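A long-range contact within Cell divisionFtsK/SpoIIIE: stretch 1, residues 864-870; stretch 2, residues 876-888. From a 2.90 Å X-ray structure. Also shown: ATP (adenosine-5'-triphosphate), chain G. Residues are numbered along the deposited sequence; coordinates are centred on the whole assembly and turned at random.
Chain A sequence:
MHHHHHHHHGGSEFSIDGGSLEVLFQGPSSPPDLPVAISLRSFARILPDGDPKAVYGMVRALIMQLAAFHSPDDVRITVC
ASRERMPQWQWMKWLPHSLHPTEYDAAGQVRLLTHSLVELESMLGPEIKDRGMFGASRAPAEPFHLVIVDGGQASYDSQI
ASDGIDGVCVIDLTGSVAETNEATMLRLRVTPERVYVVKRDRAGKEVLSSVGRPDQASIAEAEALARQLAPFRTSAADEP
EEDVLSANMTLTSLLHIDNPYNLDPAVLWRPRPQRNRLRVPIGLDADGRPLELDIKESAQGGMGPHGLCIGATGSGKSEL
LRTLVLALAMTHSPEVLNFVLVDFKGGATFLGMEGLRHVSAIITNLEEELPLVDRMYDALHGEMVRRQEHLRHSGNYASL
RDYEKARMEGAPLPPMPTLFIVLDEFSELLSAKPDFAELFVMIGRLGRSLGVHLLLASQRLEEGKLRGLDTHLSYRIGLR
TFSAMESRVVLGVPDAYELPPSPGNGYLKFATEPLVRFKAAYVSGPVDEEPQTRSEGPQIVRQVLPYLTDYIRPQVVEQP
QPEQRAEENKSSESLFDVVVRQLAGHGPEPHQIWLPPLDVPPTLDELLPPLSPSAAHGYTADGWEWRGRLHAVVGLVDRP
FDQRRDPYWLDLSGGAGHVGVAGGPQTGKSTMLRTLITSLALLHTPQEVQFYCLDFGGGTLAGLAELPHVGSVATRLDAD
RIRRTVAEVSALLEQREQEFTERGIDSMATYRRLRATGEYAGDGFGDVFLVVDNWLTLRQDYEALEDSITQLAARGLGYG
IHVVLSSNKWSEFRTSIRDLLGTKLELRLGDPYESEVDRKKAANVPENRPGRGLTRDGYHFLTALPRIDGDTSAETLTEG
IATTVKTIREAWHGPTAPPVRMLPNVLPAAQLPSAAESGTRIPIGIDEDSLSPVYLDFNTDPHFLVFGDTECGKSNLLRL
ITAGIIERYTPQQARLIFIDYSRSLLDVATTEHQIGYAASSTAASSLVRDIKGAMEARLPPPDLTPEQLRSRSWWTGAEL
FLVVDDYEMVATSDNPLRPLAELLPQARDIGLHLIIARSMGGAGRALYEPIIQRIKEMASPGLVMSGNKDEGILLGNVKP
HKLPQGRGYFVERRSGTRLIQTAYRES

Stretch 1 864-870: ALPRIDG
Stretch 2 876-888: TLTEGIATTVKTI

A loop can be held against a helix without a single hydrogen bond passing between them, provided that side chains fit closely and polar groups are satisfied at home. The contact between residues 864-870 and 876-888 of this FtsK/SpoIIIE protein is a compact example. The first stretch has no regular secondary structure; the second is mostly helix, which continues past Ile888. Register is set by two pairs of CA atoms, Arg867 to Ile881 at 5.7 Å and Ile868 to Thr884 at 6.0 Å, so that one step along the loop matches three residues of helix. Together the stretches bury 461 Å².

Arg867 has the largest share, 83 Å². Its backbone is extended (phi/psi -128/155) and its CA-to-CB bond points sideways, but the m, t, p run of chi1 to chi3, with chi4 at 169°, carries its end to Thr876 and Leu877. There one face of the guanidinium is covered by Thr876 O and Leu877 CA. Thr876 O lies 3.1 Å from Arg867 NH2, yet the angle is too poor for a hydrogen bond. The charge is answered within the loop instead: Arg867 NH2 donates to Asp869 OD2 at 2.5 Å in a salt bridge, and Arg867 NE adds a weak bond to the same Asp869 OD2 at 2.8 Å. The CA-to-CB bond of Asp869 points toward the helix, and with chi1 p its OD2 comes to 3.5 Å from Gly880 CA. Glycine suits this position, because an ideal CB here would lie 2.2 Å from Arg867 NE and 3.0 Å from Asp869 OD2, clashing with both. The aliphatic part of the arginine is also used, Arg867 CD resting 3.8 Å from Leu877 CD1.

Thr884 covers 60 Å² and works chiefly through its methyl. With chi1 at 65° (p), its hydroxyl turns back on the helix, where Thr884 OG1 donates to Ile881 O at a very short 2.5 Å. Thr884 CG2 is thus left to face the loop, 3.4 Å from Ile868 N, 3.6 Å from Arg867 CA and 3.8 Å from Pro866 O. Threonine can satisfy its polar branch locally and still offer a compact apolar surface to a backbone. Ile868 (-127/14, chi1 p, chi2 112°) continues the packing, its CG1 lying 3.6 Å from Thr884 CG2 and its CD1 4.2 Å from Thr887 OG1.

Pro866, covering 58 Å², adds apolar packing. At phi/psi -71/57 it sits in a tight bend, in which Arg867 N donates to Leu865 O at 2.6 Å. Its CA-to-CB bond points toward the helix, and the C-gamma endo ring places Pro866 CG 3.9 Å from Ile881 CD1 and Pro866 CD 4.0 Å from Leu877 CD1. Ile881 is m, t; Leu877 is t, p, and its CD1 also meets Leu865 CD2 at 4.2 Å. Leu865 reaches the nucleotide as well, with its CD1 3.4 Å from ATP N1.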

# COMPACT_ATOMS: atom_id res chain seq x y z
N ALA A 864 7.48 -3.31 4.67
CA ALA A 864 7.91 -4.66 5.03
C ALA A 864 7.46 -5.66 3.98
O ALA A 864 6.71 -5.32 3.07
CB ALA A 864 7.38 -5.04 6.40
N LEU A 865 7.92 -6.90 4.12
CA LEU A 865 7.53 -7.96 3.20
C LEU A 865 6.49 -8.87 3.84
O LEU A 865 6.58 -9.17 5.03
CB LEU A 865 8.75 -8.77 2.76
CG LEU A 865 9.44 -8.36 1.46
CD1 LEU A 865 9.87 -6.90 1.50
CD2 LEU A 865 10.63 -9.25 1.18
N PRO A 866 5.49 -9.31 3.06
CA PRO A 866 4.40 -10.13 3.59
C PRO A 866 4.86 -11.54 3.95
O PRO A 866 4.30 -12.51 3.44
CB PRO A 866 3.40 -10.16 2.44
CG PRO A 866 4.24 -10.02 1.22
CD PRO A 866 5.37 -9.11 1.61
N ARG A 867 5.86 -11.65 4.82
CA ARG A 867 6.42 -12.94 5.19
C ARG A 867 6.48 -13.11 6.70
O ARG A 867 6.52 -12.13 7.44
CB ARG A 867 7.83 -13.09 4.60
CG ARG A 867 7.97 -12.61 3.16
CD ARG A 867 9.37 -12.82 2.64
NE ARG A 867 9.74 -14.23 2.61
CZ ARG A 867 10.83 -14.71 2.02
NH1 ARG A 867 11.66 -13.89 1.39
NH2 ARG A 867 11.08 -16.01 2.04
N ILE A 868 6.47 -14.36 7.15
CA ILE A 868 6.65 -14.67 8.56
C ILE A 868 7.77 -15.68 8.73
O ILE A 868 7.93 -16.27 9.80
CB ILE A 868 5.35 -15.21 9.20
CG1 ILE A 868 4.92 -16.51 8.53
CG2 ILE A 868 4.24 -14.18 9.14
CD1 ILE A 868 5.03 -17.73 9.41
N ASP A 869 8.55 -15.88 7.67
CA ASP A 869 9.66 -16.82 7.69
C ASP A 869 10.92 -16.19 8.26
O ASP A 869 11.65 -16.81 9.03
CB ASP A 869 9.92 -17.38 6.29
CG ASP A 869 10.02 -16.29 5.23
OD1 ASP A 869 10.40 -15.15 5.57
OD2 ASP A 869 9.72 -16.58 4.06
N GLY A 870 11.19 -14.94 7.86
CA GLY A 870 12.36 -14.24 8.33
C GLY A 870 13.27 -13.80 7.20
O GLY A 870 14.05 -12.85 7.34
N THR A 876 13.13 -14.44 -3.32
CA THR A 876 12.46 -15.61 -2.76
C THR A 876 11.16 -15.22 -2.06
O THR A 876 10.77 -15.84 -1.06
CB THR A 876 13.36 -16.37 -1.76
OG1 THR A 876 12.58 -17.36 -1.08
CG2 THR A 876 13.94 -15.42 -0.73
N LEU A 877 10.49 -14.20 -2.58
CA LEU A 877 9.25 -13.71 -2.00
C LEU A 877 8.08 -14.66 -2.28
O LEU A 877 7.25 -14.90 -1.41
CB LEU A 877 8.93 -12.32 -2.53
CG LEU A 877 7.62 -11.69 -2.03
CD1 LEU A 877 7.62 -11.61 -0.52
CD2 LEU A 877 7.41 -10.32 -2.65
N THR A 878 8.03 -15.18 -3.50
CA THR A 878 6.94 -16.06 -3.92
C THR A 878 6.84 -17.30 -3.04
O THR A 878 5.75 -17.68 -2.62
CB THR A 878 7.12 -16.50 -5.39
OG1 THR A 878 7.35 -15.35 -6.21
CG2 THR A 878 5.88 -17.23 -5.87
N GLU A 879 7.98 -17.91 -2.75
CA GLU A 879 8.02 -19.09 -1.90
C GLU A 879 7.69 -18.72 -0.46
O GLU A 879 7.18 -19.54 0.30
CB GLU A 879 9.39 -19.77 -1.97
CG GLU A 879 9.76 -20.32 -3.34
CD GLU A 879 10.28 -19.26 -4.29
OE1 GLU A 879 10.41 -18.09 -3.86
OE2 GLU A 879 10.55 -19.59 -5.46
N GLY A 880 7.98 -17.47 -0.10
CA GLY A 880 7.73 -16.99 1.25
C GLY A 880 6.26 -16.78 1.53
O GLY A 880 5.74 -17.25 2.55
N ILE A 881 5.58 -16.08 0.63
CA ILE A 881 4.16 -15.78 0.78
C ILE A 881 3.33 -17.06 0.87
O ILE A 881 2.43 -17.17 1.71
CB ILE A 881 3.63 -14.93 -0.40
CG1 ILE A 881 4.39 -13.61 -0.47
CG2 ILE A 881 2.14 -14.68 -0.26
CD1 ILE A 881 3.93 -12.71 -1.60
N ALA A 882 3.64 -18.03 0.02
CA ALA A 882 2.91 -19.29 -0.04
C ALA A 882 2.98 -20.05 1.28
O ALA A 882 2.04 -20.77 1.64
CB ALA A 882 3.44 -20.15 -1.17
N THR A 883 4.09 -19.90 2.00
CA THR A 883 4.27 -20.58 3.27
C THR A 883 3.53 -19.87 4.40
O THR A 883 3.08 -20.51 5.35
CB THR A 883 5.76 -20.69 3.65
OG1 THR A 883 6.37 -19.40 3.57
CG2 THR A 883 6.47 -21.64 2.70
N THR A 884 3.40 -18.56 4.29
CA THR A 884 2.68 -17.77 5.28
C THR A 884 1.19 -18.09 5.23
O THR A 884 0.56 -18.34 6.26
CB THR A 884 2.87 -16.26 5.07
OG1 THR A 884 2.28 -15.87 3.82
CG2 THR A 884 4.35 -15.91 5.06
N VAL A 885 0.63 -18.07 4.02
CA VAL A 885 -0.78 -18.39 3.81
C VAL A 885 -1.09 -19.80 4.29
O VAL A 885 -2.12 -20.04 4.92
CB VAL A 885 -1.16 -18.26 2.32
CG1 VAL A 885 -2.64 -18.57 2.12
CG2 VAL A 885 -0.84 -16.87 1.81
N LYS A 886 -0.18 -20.72 4.01
CA LYS A 886 -0.31 -22.11 4.44
C LYS A 886 -0.39 -22.20 5.96
O LYS A 886 -1.15 -23.00 6.50
CB LYS A 886 0.86 -22.94 3.92
CG LYS A 886 0.76 -24.42 4.25
CD LYS A 886 2.04 -25.16 3.89
CE LYS A 886 1.89 -26.66 4.10
NZ LYS A 886 1.22 -26.97 5.39
N THR A 887 0.39 -21.37 6.63
CA THR A 887 0.45 -21.38 8.09
C THR A 887 -0.84 -20.85 8.71
O THR A 887 -1.34 -21.42 9.68
CB THR A 887 1.64 -20.54 8.60
OG1 THR A 887 2.83 -20.92 7.90
CG2 THR A 887 1.84 -20.76 10.09
N ILE A 888 -1.36 -19.77 8.15
CA ILE A 888 -2.56 -19.13 8.69
C ILE A 888 -3.80 -19.98 8.46
O ILE A 888 -4.65 -20.11 9.34
CB ILE A 888 -2.78 -17.74 8.06
CG1 ILE A 888 -1.54 -16.87 8.25
CG2 ILE A 888 -4.00 -17.07 8.67
CD1 ILE A 888 -1.68 -15.49 7.66
PG ATP G . 3.33 -2.47 -11.36
O1G ATP G . 3.24 -0.97 -11.35
O2G ATP G . 2.07 -3.17 -10.93
O3G ATP G . 3.96 -3.05 -12.61
PB ATP G . 4.10 -2.32 -8.69
O1B ATP G . 2.80 -2.95 -8.23
O2B ATP G . 4.27 -0.82 -8.65
O3B ATP G . 4.39 -2.80 -10.19
PA ATP G . 5.10 -4.39 -7.12
O1A ATP G . 4.43 -4.17 -5.78
O2A ATP G . 4.44 -5.32 -8.11
O3A ATP G . 5.30 -2.96 -7.83
O5' ATP G . 6.61 -4.88 -6.85
C5' ATP G . 7.55 -4.96 -7.92
C4' ATP G . 8.84 -5.57 -7.41
O4' ATP G . 9.42 -4.73 -6.41
C3' ATP G . 8.60 -6.93 -6.76
O3' ATP G . 9.17 -7.97 -7.55
C2' ATP G . 9.27 -6.87 -5.41
O2' ATP G . 10.27 -7.90 -5.32
C1' ATP G . 9.92 -5.50 -5.32
N9 ATP G . 9.54 -4.86 -4.04
C8 ATP G . 8.38 -4.21 -3.81
N7 ATP G . 8.33 -3.73 -2.54
C5 ATP G . 9.48 -4.08 -1.93
C6 ATP G . 10.08 -3.89 -0.59
N6 ATP G . 9.42 -3.22 0.38
N1 ATP G . 11.31 -4.41 -0.37
C2 ATP G . 11.97 -5.08 -1.33
N3 ATP G . 11.49 -5.29 -2.57
C4 ATP G . 10.27 -4.82 -2.92